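Local coordinates for protein adenylosuccinate lyase (Francisella tularensis subsp. tularensis SCHU S4, PDB 4EEI) that probably catalyses two fumarate-releasing beta-eliminations of purine biosynthesis, one giving AMP from adenylosuccinate and the other the imidazole carboxamide ribotide on the way to IMP, at residues Lys127-Lys132 with His424-Ser429; Glu133-Gly138 with Gly413-Tyr418; Gly151-Gly156 with Ala237-His242; Glu118-Ser123 with Val159-Arg164; Pro271-Asn276 with Lys328-Asn333. All blocks are in the same frame, centred on the assembly; numbering follows the deposited sequence.

Interaction 1: Lys127-Lys132 with His424-Ser429; sequences KAEETK and HVFDRS. With K (potassium ion), chain V; EDO (1,2-ethanediol), chain X.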
# COMPACT_ATOMS: atom_id res chain seq x y z
N LYS B 127 19.83 4.86 26.95
CA LYS B 127 19.21 6.17 27.07
C LYS B 127 18.08 6.19 28.11
O LYS B 127 17.95 7.14 28.88
CB LYS B 127 18.67 6.61 25.72
CG LYS B 127 18.86 8.10 25.45
CD LYS B 127 20.33 8.49 25.30
CE LYS B 127 20.47 9.98 25.01
NZ LYS B 127 21.81 10.36 24.47
N ALA B 128 17.28 5.13 28.15
CA ALA B 128 16.22 5.01 29.15
C ALA B 128 16.75 4.97 30.58
O ALA B 128 16.18 5.62 31.47
CB ALA B 128 15.35 3.78 28.86
N GLU B 129 17.82 4.23 30.84
CA GLU B 129 18.37 4.17 32.19
C GLU B 129 18.96 5.52 32.59
O GLU B 129 18.84 5.95 33.73
CB GLU B 129 19.44 3.07 32.31
CG GLU B 129 18.93 1.64 32.03
CD GLU B 129 18.18 1.03 33.22
OE1 GLU B 129 18.00 1.71 34.24
OE2 GLU B 129 17.76 -0.15 33.12
N GLU B 130 19.57 6.19 31.62
CA GLU B 130 20.25 7.46 31.87
C GLU B 130 19.24 8.56 32.22
O GLU B 130 19.53 9.46 33.00
CB GLU B 130 21.04 7.81 30.61
CG GLU B 130 21.59 9.21 30.49
CD GLU B 130 22.33 9.39 29.16
OE1 GLU B 130 22.05 10.38 28.45
OE2 GLU B 130 23.18 8.54 28.82
N THR B 131 18.03 8.46 31.66
CA THR B 131 17.00 9.48 31.83
C THR B 131 15.80 9.02 32.67
O THR B 131 14.80 9.74 32.77
CB THR B 131 16.48 9.97 30.47
OG1 THR B 131 15.90 8.87 29.75
CG2 THR B 131 17.61 10.58 29.65
N LYS B 132 15.90 7.84 33.27
CA LYS B 132 14.80 7.26 34.06
C LYS B 132 14.35 8.19 35.19
O LYS B 132 13.16 8.25 35.54
CB LYS B 132 15.25 5.90 34.62
CG LYS B 132 14.32 5.24 35.65
CD LYS B 132 14.79 3.80 35.94
CE LYS B 132 13.95 3.08 36.99
NZ LYS B 132 14.25 3.57 38.36
N HIS B 424 9.16 -0.79 38.68
CA HIS B 424 8.44 -1.98 38.25
C HIS B 424 8.33 -2.07 36.73
O HIS B 424 8.41 -3.16 36.16
CB HIS B 424 7.03 -2.00 38.85
CG HIS B 424 7.01 -2.24 40.33
ND1 HIS B 424 6.43 -1.35 41.21
CD2 HIS B 424 7.48 -3.26 41.07
CE1 HIS B 424 6.55 -1.82 42.44
NE2 HIS B 424 7.18 -2.98 42.38
N VAL B 425 8.12 -0.93 36.08
CA VAL B 425 7.98 -0.89 34.63
C VAL B 425 9.29 -1.28 33.97
O VAL B 425 9.31 -2.07 33.02
CB VAL B 425 7.53 0.51 34.17
CG1 VAL B 425 7.49 0.59 32.64
CG2 VAL B 425 6.16 0.84 34.75
N PHE B 426 10.40 -0.73 34.47
CA PHE B 426 11.71 -1.07 33.95
C PHE B 426 12.01 -2.56 34.17
O PHE B 426 12.45 -3.25 33.25
CB PHE B 426 12.79 -0.20 34.60
CG PHE B 426 13.08 1.07 33.83
CD1 PHE B 426 12.16 2.12 33.82
CD2 PHE B 426 14.26 1.20 33.11
CE1 PHE B 426 12.42 3.28 33.10
CE2 PHE B 426 14.54 2.37 32.40
CZ PHE B 426 13.61 3.41 32.39
N ASP B 427 11.77 -3.04 35.39
CA ASP B 427 12.02 -4.45 35.70
C ASP B 427 11.22 -5.44 34.84
O ASP B 427 11.77 -6.44 34.40
CB ASP B 427 11.81 -4.74 37.20
CG ASP B 427 12.97 -4.25 38.07
OD1 ASP B 427 14.07 -3.99 37.53
OD2 ASP B 427 12.78 -4.15 39.31
N ARG B 428 9.94 -5.17 34.58
CA ARG B 428 9.17 -6.11 33.77
C ARG B 428 9.50 -5.99 32.28
O ARG B 428 9.17 -6.86 31.48
CB ARG B 428 7.67 -5.91 33.99
CG ARG B 428 7.14 -4.61 33.38
CD ARG B 428 5.68 -4.34 33.73
NE ARG B 428 5.19 -3.13 33.06
CZ ARG B 428 4.09 -2.47 33.42
NH1 ARG B 428 3.36 -2.88 34.45
NH2 ARG B 428 3.73 -1.38 32.74
N SER B 429 10.13 -4.88 31.90
CA SER B 429 10.42 -4.61 30.49
C SER B 429 11.77 -5.18 30.03
O SER B 429 12.00 -5.39 28.84
CB SER B 429 10.41 -3.10 30.24
OG SER B 429 9.09 -2.60 30.34
K K V . 13.20 -8.43 34.36
C1 EDO X . 15.44 6.49 39.46
O1 EDO X . 16.25 7.34 38.64
C2 EDO X . 13.98 6.93 39.33
O2 EDO X . 13.17 5.85 39.79
O HOH W 1 11.08 -9.07 32.75
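The ring of Phe-426 carries this contact, covered on one face by the extended side chain of Lys-132 and met at its rim by Ala-128 and Glu-129 of helix 94-131. The apolar part is a CH-pi contact: CD of Lys-132 stands almost on the ring normal, 3.5 Å from the centroid of the Phe-426 ring. With CG anti to the backbone N (chi1 171°) and the next two torsions also extended, the lysine chain lies along that face until it bends at CE. At the rim, Ala-128 O comes within 3.5 Å of CZ of Phe-426, and the Ala-128 methyl adds an apolar touch.

The polar ends find their main partners elsewhere. The carboxylate of Glu-129 lies beside the ring edge, OE2 3.8 Å from CD2 of Phe-426, while forming a salt bridge with Arg-433. Beyond the covered face, Lys-132 NZ pairs with Asp-423, and its cation-pi attraction to the ring is at most weak.

On the same helical turn, Asp-427 O binds the potassium ion at 2.5 Å, together with the carbonyls of Val-430, Lys-431 and Arg-433. Phe-426 joins helix 422-429 to helix 94-131, and Leu-155 of helix 151-173 also touches its ring.

Interaction 2: Glu133-Gly138 with Gly413-Tyr418; sequences EIITMG and GIKKTY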
# COMPACT_ATOMS: atom_id res chain seq x y z
N GLU B 133 15.31 8.94 35.74
CA GLU B 133 15.11 9.83 36.89
C GLU B 133 14.47 11.18 36.55
O GLU B 133 14.02 11.90 37.44
CB GLU B 133 16.46 10.13 37.53
CG GLU B 133 17.45 10.81 36.56
CD GLU B 133 18.72 11.29 37.24
OE1 GLU B 133 18.71 12.38 37.85
OE2 GLU B 133 19.75 10.58 37.15
N ILE B 134 14.45 11.52 35.27
CA ILE B 134 14.01 12.85 34.85
C ILE B 134 12.49 12.88 34.76
O ILE B 134 11.88 11.98 34.18
CB ILE B 134 14.63 13.22 33.50
CG1 ILE B 134 16.16 13.20 33.60
CG2 ILE B 134 14.12 14.57 33.02
CD1 ILE B 134 16.87 13.50 32.29
N ILE B 135 11.87 13.91 35.32
CA ILE B 135 10.42 14.03 35.24
C ILE B 135 10.03 14.96 34.08
O ILE B 135 10.61 16.04 33.92
CB ILE B 135 9.78 14.45 36.59
CG1 ILE B 135 8.26 14.37 36.53
CG2 ILE B 135 10.24 15.84 37.00
CD1 ILE B 135 7.62 14.30 37.91
N THR B 136 9.07 14.51 33.26
CA THR B 136 8.65 15.28 32.09
C THR B 136 7.13 15.32 32.04
O THR B 136 6.46 14.55 32.74
CB THR B 136 9.18 14.65 30.79
OG1 THR B 136 8.91 15.51 29.68
CG2 THR B 136 8.53 13.29 30.56
N MET B 137 6.57 16.22 31.23
CA MET B 137 5.13 16.23 31.02
C MET B 137 4.72 15.22 29.96
O MET B 137 5.17 15.31 28.80
CB MET B 137 4.64 17.63 30.60
CG MET B 137 4.65 18.67 31.70
SD MET B 137 3.75 18.11 33.16
CE MET B 137 2.16 17.74 32.41
N GLY B 138 3.89 14.26 30.34
CA GLY B 138 3.24 13.38 29.38
C GLY B 138 2.22 14.19 28.59
O GLY B 138 1.68 15.17 29.11
N GLY B 413 7.43 15.88 45.99
CA GLY B 413 6.24 15.06 46.16
C GLY B 413 5.64 14.67 44.82
O GLY B 413 5.18 13.53 44.63
N ILE B 414 5.61 15.61 43.89
CA ILE B 414 5.11 15.34 42.54
C ILE B 414 5.92 14.23 41.89
O ILE B 414 5.38 13.32 41.26
CB ILE B 414 5.14 16.62 41.68
CG1 ILE B 414 4.02 17.58 42.10
CG2 ILE B 414 5.05 16.30 40.19
CD1 ILE B 414 4.13 18.96 41.47
N LYS B 415 7.24 14.30 42.04
CA LYS B 415 8.12 13.25 41.53
C LYS B 415 7.82 11.91 42.18
O LYS B 415 7.76 10.88 41.51
CB LYS B 415 9.59 13.63 41.74
CG LYS B 415 10.28 14.12 40.47
CD LYS B 415 11.57 14.87 40.77
CE LYS B 415 12.58 14.02 41.50
NZ LYS B 415 13.89 14.74 41.68
N LYS B 416 7.61 11.93 43.49
CA LYS B 416 7.29 10.73 44.25
C LYS B 416 6.02 10.08 43.76
O LYS B 416 5.88 8.86 43.78
CB LYS B 416 7.09 11.07 45.72
CG LYS B 416 8.13 10.50 46.64
CD LYS B 416 9.45 11.21 46.46
CE LYS B 416 10.46 10.79 47.51
NZ LYS B 416 11.12 11.97 48.13
N THR B 417 5.07 10.92 43.36
CA THR B 417 3.74 10.45 43.00
C THR B 417 3.72 9.87 41.60
O THR B 417 3.25 8.75 41.39
CB THR B 417 2.72 11.60 43.10
OG1 THR B 417 2.69 12.09 44.45
CG2 THR B 417 1.32 11.13 42.72
N TYR B 418 4.23 10.62 40.64
CA TYR B 418 4.05 10.27 39.24
C TYR B 418 5.12 9.34 38.69
O TYR B 418 5.04 8.89 37.55
CB TYR B 418 3.94 11.54 38.41
CG TYR B 418 2.68 12.30 38.71
CD1 TYR B 418 1.47 11.94 38.12
CD2 TYR B 418 2.68 13.37 39.60
CE1 TYR B 418 0.31 12.63 38.39
CE2 TYR B 418 1.52 14.07 39.88
CZ TYR B 418 0.34 13.69 39.28
OH TYR B 418 -0.83 14.37 39.54
O HOH W 2 14.18 14.30 38.77
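Strand 135-140 and helix 411-418 come nearest at Ile-135 and Lys-415, whose CA atoms are 6.7 Å apart. The strand belongs to a two-stranded antiparallel beta-hairpin with 143-149, and within 133-138 the helix is met by one side chain, that of Ile-135. CD1 of Ile-135 does most of the touching. Because CG1 is anti to the backbone N (chi1 -172°) and chi2 is extended as well, the methyl is carried out to the helix, where it meets CG of Lys-415 at 3.7 Å and CG2 of Ile-414 at 4.0 Å. The second branch, CG2 of Ile-135, lies against the same lysine methylene at 3.9 Å, and the two side chains cross at a slant. Pro-147 of the partner strand also touches Ile-135.

Lys-415 bends at chi3, which turns its amine away from the isoleucine and toward the carbonyl of Glu-133. Within the helix, Gly-413 O accepts from both N and OG1 of Thr-417, which approach from opposite faces of the carbonyl plane. Tyr-418 touches Glu-146 of strand 143-149 and meets the ring of Tyr-351 nearly at right angles. One water closes the contact on its polar side, donating to Glu-133 O at 2.7 Å and accepting from Lys-415 NZ at 3.0 Å.

Interaction 3: Gly151-Gly156 with Ala237-His242; sequences GQKFLG and AVEIRH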
# COMPACT_ATOMS: atom_id res chain seq x y z
N GLY B 151 12.51 8.78 30.79
CA GLY B 151 13.12 7.53 30.35
C GLY B 151 12.13 6.51 29.81
O GLY B 151 12.48 5.63 29.02
N GLN B 152 10.88 6.62 30.24
CA GLN B 152 9.86 5.71 29.76
C GLN B 152 9.59 5.91 28.27
O GLN B 152 9.11 5.00 27.58
CB GLN B 152 8.59 5.88 30.59
CG GLN B 152 7.54 4.82 30.32
CD GLN B 152 6.50 4.76 31.42
OE1 GLN B 152 6.84 4.73 32.60
NE2 GLN B 152 5.23 4.72 31.03
N LYS B 153 9.92 7.09 27.74
CA LYS B 153 9.78 7.32 26.30
C LYS B 153 10.73 6.39 25.56
O LYS B 153 10.35 5.70 24.62
CB LYS B 153 10.06 8.77 25.93
CG LYS B 153 9.04 9.78 26.46
CD LYS B 153 9.50 11.21 26.18
CE LYS B 153 8.43 12.25 26.54
NZ LYS B 153 7.18 12.08 25.74
N PHE B 154 11.98 6.37 26.00
CA PHE B 154 12.96 5.50 25.37
C PHE B 154 12.69 4.04 25.67
O PHE B 154 12.96 3.18 24.84
CB PHE B 154 14.37 5.87 25.83
CG PHE B 154 14.80 7.24 25.41
CD1 PHE B 154 15.07 7.51 24.08
CD2 PHE B 154 14.96 8.25 26.34
CE1 PHE B 154 15.47 8.78 23.67
CE2 PHE B 154 15.36 9.52 25.95
CZ PHE B 154 15.62 9.78 24.62
N LEU B 155 12.19 3.74 26.86
CA LEU B 155 11.93 2.35 27.22
C LEU B 155 10.79 1.80 26.38
O LEU B 155 10.77 0.62 26.03
CB LEU B 155 11.63 2.22 28.72
CG LEU B 155 11.52 0.77 29.21
CD1 LEU B 155 12.91 0.08 29.22
CD2 LEU B 155 10.88 0.70 30.61
N GLY B 156 9.83 2.66 26.04
CA GLY B 156 8.71 2.26 25.20
C GLY B 156 9.15 1.89 23.79
O GLY B 156 8.57 1.00 23.15
N ALA B 237 11.27 8.24 15.57
CA ALA B 237 11.80 9.41 14.86
C ALA B 237 10.87 10.61 15.10
O ALA B 237 11.33 11.73 15.34
CB ALA B 237 11.93 9.11 13.38
N VAL B 238 9.57 10.37 15.03
CA VAL B 238 8.59 11.43 15.20
C VAL B 238 8.62 11.97 16.63
O VAL B 238 8.50 13.18 16.87
CB VAL B 238 7.19 10.91 14.84
CG1 VAL B 238 6.09 11.87 15.31
CG2 VAL B 238 7.09 10.66 13.33
N GLU B 239 8.78 11.07 17.60
CA GLU B 239 8.93 11.49 18.99
C GLU B 239 10.11 12.44 19.14
O GLU B 239 10.01 13.50 19.77
CB GLU B 239 9.11 10.28 19.90
CG GLU B 239 9.35 10.63 21.37
CD GLU B 239 8.10 11.14 22.09
OE1 GLU B 239 6.98 10.83 21.64
OE2 GLU B 239 8.26 11.83 23.13
N ILE B 240 11.25 12.09 18.56
CA ILE B 240 12.41 12.97 18.68
C ILE B 240 12.16 14.31 17.96
O ILE B 240 12.51 15.37 18.48
CB ILE B 240 13.69 12.28 18.20
CG1 ILE B 240 14.05 11.16 19.17
CG2 ILE B 240 14.86 13.27 18.15
CD1 ILE B 240 15.03 10.14 18.61
N ARG B 241 11.53 14.25 16.79
CA ARG B 241 11.26 15.47 16.02
C ARG B 241 10.34 16.43 16.78
O ARG B 241 10.53 17.65 16.73
CB ARG B 241 10.65 15.13 14.65
CG ARG B 241 11.65 14.51 13.66
CD ARG B 241 10.91 13.86 12.48
NE ARG B 241 10.07 14.82 11.77
CZ ARG B 241 9.16 14.48 10.86
NH1 ARG B 241 8.98 13.21 10.55
NH2 ARG B 241 8.43 15.42 10.27
N HIS B 242 9.35 15.88 17.47
CA HIS B 242 8.46 16.66 18.33
C HIS B 242 9.22 17.34 19.46
O HIS B 242 9.04 18.52 19.73
CB HIS B 242 7.41 15.75 18.97
CG HIS B 242 6.24 15.45 18.09
ND1 HIS B 242 5.54 16.42 17.41
CD2 HIS B 242 5.61 14.27 17.83
CE1 HIS B 242 4.54 15.86 16.75
NE2 HIS B 242 4.57 14.56 16.98
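Lys-153 and Glu-239 reach across between helices 151-173 and 217-244, two members of the long central helical bundle of this superfamily, and meet at a single salt bridge, NZ to OE2 at 2.8 Å. The tight part lies around this one oxygen. Glu-239 OE2 is approached from the syn side, with NZ 26° out of the carboxylate plane, and CD and CE of Lys-153 also pack 3.4 Å from OE2. The lysine chain is extended up to CE and bent at chi4 (-62°), which folds the amine onto the carboxylate.

Elsewhere the segments stand apart: their nearest CA atoms, in Lys-153 and Glu-239, are 8.5 Å from each other, and both residues remain partly exposed. Phe-154 and Ile-240 come near without touching, and each packs on Leu-334.

In a neighbouring subunit, Glu-300 makes a salt bridge with Lys-153 NZ. The amine is paired with two carboxylates, one from each subunit, a pairing that would probably stabilise its positive charge and ties the helix pair to the neighbouring subunit.

Interaction 4: Glu118-Ser123 with Val159-Arg164; sequences EALCDS and VEFKRR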
# COMPACT_ATOMS: atom_id res chain seq x y z
N GLU B 118 19.68 -5.31 17.47
CA GLU B 118 19.98 -5.52 18.88
C GLU B 118 20.82 -4.37 19.44
O GLU B 118 20.65 -3.96 20.59
CB GLU B 118 20.70 -6.86 19.09
CG GLU B 118 20.89 -7.23 20.56
CD GLU B 118 21.06 -8.73 20.77
OE1 GLU B 118 21.72 -9.37 19.92
OE2 GLU B 118 20.54 -9.25 21.78
N ALA B 119 21.73 -3.83 18.62
CA ALA B 119 22.55 -2.71 19.07
C ALA B 119 21.69 -1.46 19.29
O ALA B 119 21.96 -0.67 20.20
CB ALA B 119 23.67 -2.43 18.07
N LEU B 120 20.67 -1.28 18.46
CA LEU B 120 19.76 -0.14 18.64
C LEU B 120 18.95 -0.32 19.93
O LEU B 120 18.72 0.64 20.66
CB LEU B 120 18.81 0.00 17.44
CG LEU B 120 17.70 1.03 17.66
CD1 LEU B 120 18.29 2.41 17.95
CD2 LEU B 120 16.75 1.09 16.47
N CYS B 121 18.52 -1.56 20.19
CA CYS B 121 17.86 -1.88 21.46
C CYS B 121 18.76 -1.52 22.63
O CYS B 121 18.32 -0.84 23.56
CB CYS B 121 17.48 -3.37 21.53
SG CYS B 121 16.13 -3.81 20.40
N ASP B 122 20.01 -1.95 22.57
CA ASP B 122 20.97 -1.62 23.62
C ASP B 122 21.09 -0.12 23.86
O ASP B 122 21.10 0.33 25.00
CB ASP B 122 22.36 -2.19 23.30
CG ASP B 122 22.37 -3.70 23.23
OD1 ASP B 122 21.44 -4.34 23.77
OD2 ASP B 122 23.32 -4.25 22.63
N SER B 123 21.21 0.65 22.79
CA SER B 123 21.36 2.10 22.91
C SER B 123 20.11 2.78 23.48
O SER B 123 20.22 3.75 24.25
CB SER B 123 21.73 2.72 21.55
OG SER B 123 23.10 2.50 21.27
N VAL B 159 11.15 -1.65 24.18
CA VAL B 159 10.35 -2.87 24.20
C VAL B 159 9.75 -3.18 22.84
O VAL B 159 9.59 -4.35 22.47
CB VAL B 159 9.27 -2.87 25.31
CG1 VAL B 159 9.92 -2.84 26.68
CG2 VAL B 159 8.31 -1.69 25.13
N GLU B 160 9.42 -2.14 22.07
CA GLU B 160 8.85 -2.37 20.74
C GLU B 160 9.89 -2.97 19.80
O GLU B 160 9.62 -3.93 19.08
CB GLU B 160 8.27 -1.08 20.14
CG GLU B 160 7.68 -1.29 18.75
CD GLU B 160 7.08 -0.03 18.13
OE1 GLU B 160 7.26 1.08 18.71
OE2 GLU B 160 6.43 -0.15 17.07
N PHE B 161 11.09 -2.38 19.79
CA PHE B 161 12.18 -2.92 18.98
C PHE B 161 12.59 -4.33 19.45
O PHE B 161 12.99 -5.15 18.63
CB PHE B 161 13.39 -1.97 18.97
CG PHE B 161 13.24 -0.82 18.01
CD1 PHE B 161 13.41 -1.02 16.64
CD2 PHE B 161 12.90 0.45 18.47
CE1 PHE B 161 13.27 0.03 15.73
CE2 PHE B 161 12.76 1.52 17.56
CZ PHE B 161 12.94 1.31 16.20
N LYS B 162 12.46 -4.61 20.75
CA LYS B 162 12.71 -5.98 21.23
C LYS B 162 11.64 -6.97 20.75
O LYS B 162 11.93 -8.16 20.51
CB LYS B 162 12.83 -6.03 22.77
CG LYS B 162 14.10 -5.39 23.32
CD LYS B 162 15.31 -6.32 23.20
CE LYS B 162 15.18 -7.50 24.14
NZ LYS B 162 16.03 -8.66 23.73
N ARG B 163 10.40 -6.51 20.63
CA ARG B 163 9.36 -7.38 20.06
C ARG B 163 9.75 -7.73 18.62
O ARG B 163 9.59 -8.88 18.19
CB ARG B 163 7.98 -6.72 20.12
CG ARG B 163 7.38 -6.66 21.52
CD ARG B 163 5.90 -6.23 21.50
NE ARG B 163 5.69 -4.81 21.15
CZ ARG B 163 5.75 -3.81 22.02
NH1 ARG B 163 6.06 -4.05 23.29
NH2 ARG B 163 5.51 -2.57 21.64
N ARG B 164 10.28 -6.76 17.89
CA ARG B 164 10.71 -7.00 16.51
C ARG B 164 11.95 -7.89 16.47
O ARG B 164 12.08 -8.74 15.59
CB ARG B 164 10.97 -5.69 15.78
CG ARG B 164 9.78 -4.73 15.75
CD ARG B 164 8.67 -5.18 14.79
NE ARG B 164 7.86 -6.28 15.34
CZ ARG B 164 6.89 -6.13 16.23
NH1 ARG B 164 6.23 -7.18 16.69
NH2 ARG B 164 6.58 -4.91 16.67
O HOH W 3 18.96 -8.04 23.19
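With CG of Leu-120 anti to the backbone N (chi1 171°) and CG of Phe-161 anti to the carbonyl carbon (chi1 -80°), a leucine methyl is brought over the phenylalanine ring. CD2 of Leu-120 sits over one face of the Phe-161 ring, 3.8 Å from its centroid and displaced toward the rim, with CE1 the closest ring atom. This is a CH-pi contact.

The thiol works nearer the backbone. Cys-121 SG lies 3.6 Å from CB of Phe-161 and 3.8 Å from CD of Lys-162, beside the closest CA pair of the two segments, Cys-121 and Phe-161. Bends at chi2 and chi3 of Lys-162 carry its methylenes past the sulfur and turn its amine toward helix 94-131. There Glu-118 OE2 is 4.9 Å from Lys-162 NZ; a water modelled between them may bridge the two, but it lies too close to the carboxylate for this to be trusted.

Leu-120 also packs on helix 304-333 and Phe-161 on Ala-232 of helix 217-244, while Arg-163 and Arg-164 make salt bridges to Asp-217 of a neighbouring subunit. The axes of the short segments run 9.3 Å apart, antiparallel at 160°, as expected for neighbours in the long central helical bundle of the fumarase/aspartase superfamily.

Interaction 5: Pro271-Asn276 with Lys328-Asn333; sequences PISTEN and KNTIDN. With AMP (adenosine monophosphate), chain C.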
# COMPACT_ATOMS: atom_id res chain seq x y z
N PRO B 271 16.42 18.49 13.66
CA PRO B 271 16.35 17.02 13.70
C PRO B 271 16.50 16.42 12.31
O PRO B 271 15.63 15.67 11.87
CB PRO B 271 14.93 16.76 14.24
CG PRO B 271 14.13 17.95 13.77
CD PRO B 271 15.09 19.12 13.82
N ILE B 272 17.59 16.74 11.62
CA ILE B 272 17.75 16.27 10.25
C ILE B 272 17.90 14.76 10.15
O ILE B 272 17.50 14.16 9.16
CB ILE B 272 18.93 16.96 9.53
CG1 ILE B 272 20.19 16.85 10.38
CG2 ILE B 272 18.57 18.41 9.20
CD1 ILE B 272 21.45 17.31 9.67
N SER B 273 18.47 14.14 11.18
CA SER B 273 18.64 12.68 11.14
C SER B 273 17.32 11.93 11.25
O SER B 273 17.02 11.02 10.47
CB SER B 273 19.61 12.22 12.23
OG SER B 273 19.86 10.84 12.11
N THR B 274 16.50 12.32 12.23
CA THR B 274 15.23 11.63 12.41
C THR B 274 14.27 11.92 11.25
O THR B 274 13.38 11.13 10.96
CB THR B 274 14.61 11.93 13.79
OG1 THR B 274 14.69 13.34 14.05
CG2 THR B 274 15.40 11.20 14.87
N GLU B 275 14.46 13.06 10.58
CA GLU B 275 13.68 13.33 9.37
C GLU B 275 14.11 12.41 8.23
O GLU B 275 13.27 11.78 7.57
CB GLU B 275 13.76 14.82 8.98
CG GLU B 275 12.95 15.69 9.94
CD GLU B 275 13.06 17.18 9.65
OE1 GLU B 275 13.53 17.58 8.56
OE2 GLU B 275 12.66 17.97 10.54
N ASN B 276 15.41 12.30 8.03
CA ASN B 276 15.96 11.31 7.09
C ASN B 276 15.41 9.91 7.35
O ASN B 276 15.00 9.21 6.42
CB ASN B 276 17.50 11.30 7.16
CG ASN B 276 18.12 10.24 6.25
OD1 ASN B 276 18.24 9.08 6.63
ND2 ASN B 276 18.51 10.64 5.04
N LYS B 328 20.69 4.40 15.81
CA LYS B 328 21.48 4.12 17.01
C LYS B 328 22.46 5.24 17.32
O LYS B 328 22.58 5.68 18.47
CB LYS B 328 22.23 2.78 16.87
CG LYS B 328 23.21 2.52 18.02
CD LYS B 328 24.44 1.78 17.49
CE LYS B 328 25.27 1.15 18.60
NZ LYS B 328 25.87 2.12 19.57
N ASN B 329 23.16 5.73 16.30
CA ASN B 329 24.11 6.81 16.55
C ASN B 329 23.40 8.09 16.97
O ASN B 329 23.88 8.82 17.82
CB ASN B 329 24.98 7.05 15.31
CG ASN B 329 25.96 5.92 15.05
OD1 ASN B 329 26.53 5.33 15.98
ND2 ASN B 329 26.18 5.61 13.77
N THR B 330 22.24 8.34 16.38
CA THR B 330 21.42 9.50 16.73
C THR B 330 20.93 9.42 18.19
O THR B 330 20.95 10.41 18.91
CB THR B 330 20.23 9.66 15.76
OG1 THR B 330 20.73 10.00 14.46
CG2 THR B 330 19.30 10.76 16.22
N ILE B 331 20.50 8.24 18.61
CA ILE B 331 20.12 8.05 20.01
C ILE B 331 21.33 8.25 20.93
O ILE B 331 21.25 8.99 21.92
CB ILE B 331 19.50 6.66 20.25
CG1 ILE B 331 18.18 6.52 19.49
CG2 ILE B 331 19.30 6.42 21.75
CD1 ILE B 331 17.10 7.48 19.93
N ASP B 332 22.45 7.59 20.62
CA ASP B 332 23.66 7.76 21.44
C ASP B 332 24.05 9.22 21.61
O ASP B 332 24.45 9.64 22.69
CB ASP B 332 24.86 7.01 20.85
CG ASP B 332 24.72 5.50 20.95
OD1 ASP B 332 23.92 5.03 21.79
OD2 ASP B 332 25.43 4.79 20.19
N ASN B 333 23.95 9.99 20.52
CA ASN B 333 24.48 11.35 20.53
C ASN B 333 23.44 12.41 20.87
O ASN B 333 23.77 13.59 20.98
CB ASN B 333 25.15 11.66 19.18
CG ASN B 333 26.39 10.82 18.93
OD1 ASN B 333 27.15 10.53 19.85
ND2 ASN B 333 26.59 10.41 17.69
P AMP C . 19.06 13.56 3.08
O1P AMP C . 20.07 12.45 2.98
O2P AMP C . 18.14 13.46 4.27
O3P AMP C . 18.37 13.88 1.79
O5' AMP C . 19.95 14.87 3.39
C5' AMP C . 19.36 16.16 3.41
C4' AMP C . 20.46 17.21 3.30
O4' AMP C . 19.90 18.52 3.26
C3' AMP C . 21.38 17.16 4.51
O3' AMP C . 22.73 17.24 4.06
C2' AMP C . 21.04 18.40 5.30
O2' AMP C . 22.20 18.93 5.94
C1' AMP C . 20.52 19.35 4.24
N9 AMP C . 19.55 20.32 4.81
C8 AMP C . 19.35 20.58 6.11
N7 AMP C . 18.39 21.53 6.28
C5 AMP C . 17.97 21.89 5.05
C6 AMP C . 16.98 22.85 4.50
N6 AMP C . 16.23 23.62 5.32
N1 AMP C . 16.85 22.92 3.16
C2 AMP C . 17.59 22.15 2.34
N3 AMP C . 18.51 21.27 2.77
C4 AMP C . 18.74 21.10 4.09
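Ser-273 OG and Thr-330 OG1 share a short hydrogen bond of 2.6 Å that joins the start of helix 272-293 to helix 304-333; either hydroxyl could be its donor. Beside it, the methyls CG2 of Thr-274 and CG2 of Thr-330 make a looser apolar contact at 4.2 Å.

The serine hydroxyl is anti to its own backbone N (chi1 -175°), which directs it at the threonine. Arg-326 holds both partners: its NE bonds Ser-273 OG, and its carbonyl bonds Thr-330 OG1. Glu-253 takes the backbone N-H groups of Ser-273 and Thr-274 at the first turn of the helix.

One turn further on, Asn-276 ND2 donates an almost straight bond (179°) to O2P of AMP at 2.9 Å, and CG2 of Ile-272 lies near C8 of the base. Residues of a neighbouring subunit, among them Ser-306 and Arg-310, also bond this nucleotide. The paired hydroxyls thus form part of a largely buried polar network that joins the two helices behind a nucleotide site shared between subunits.

How the interactions relate
Interactions 2, 4 and 5 are buried, interaction 1 is partly so, and interaction 3 lies at the surface toward a neighbouring subunit. Helix 94-131 serves both interaction 1 and interaction 4, and helix 151-173 both interaction 3 and interaction 4. Apolar packing dominates in 1, 2 and 4, with lysine methylenes as part of it; an aromatic ring is central to 1 and 4 but not to 2. Interaction 3 relies on one ion pair and interaction 5 on paired hydroxyls. Direct links join several: Lys-127 NZ probably bonds Ile-331 O, tying 1 to 5; Ser-123 OG probably bonds Asp-332 OD1, tying 4 to 5; and Ile-240 packs on Ile-331 between 3 and 5.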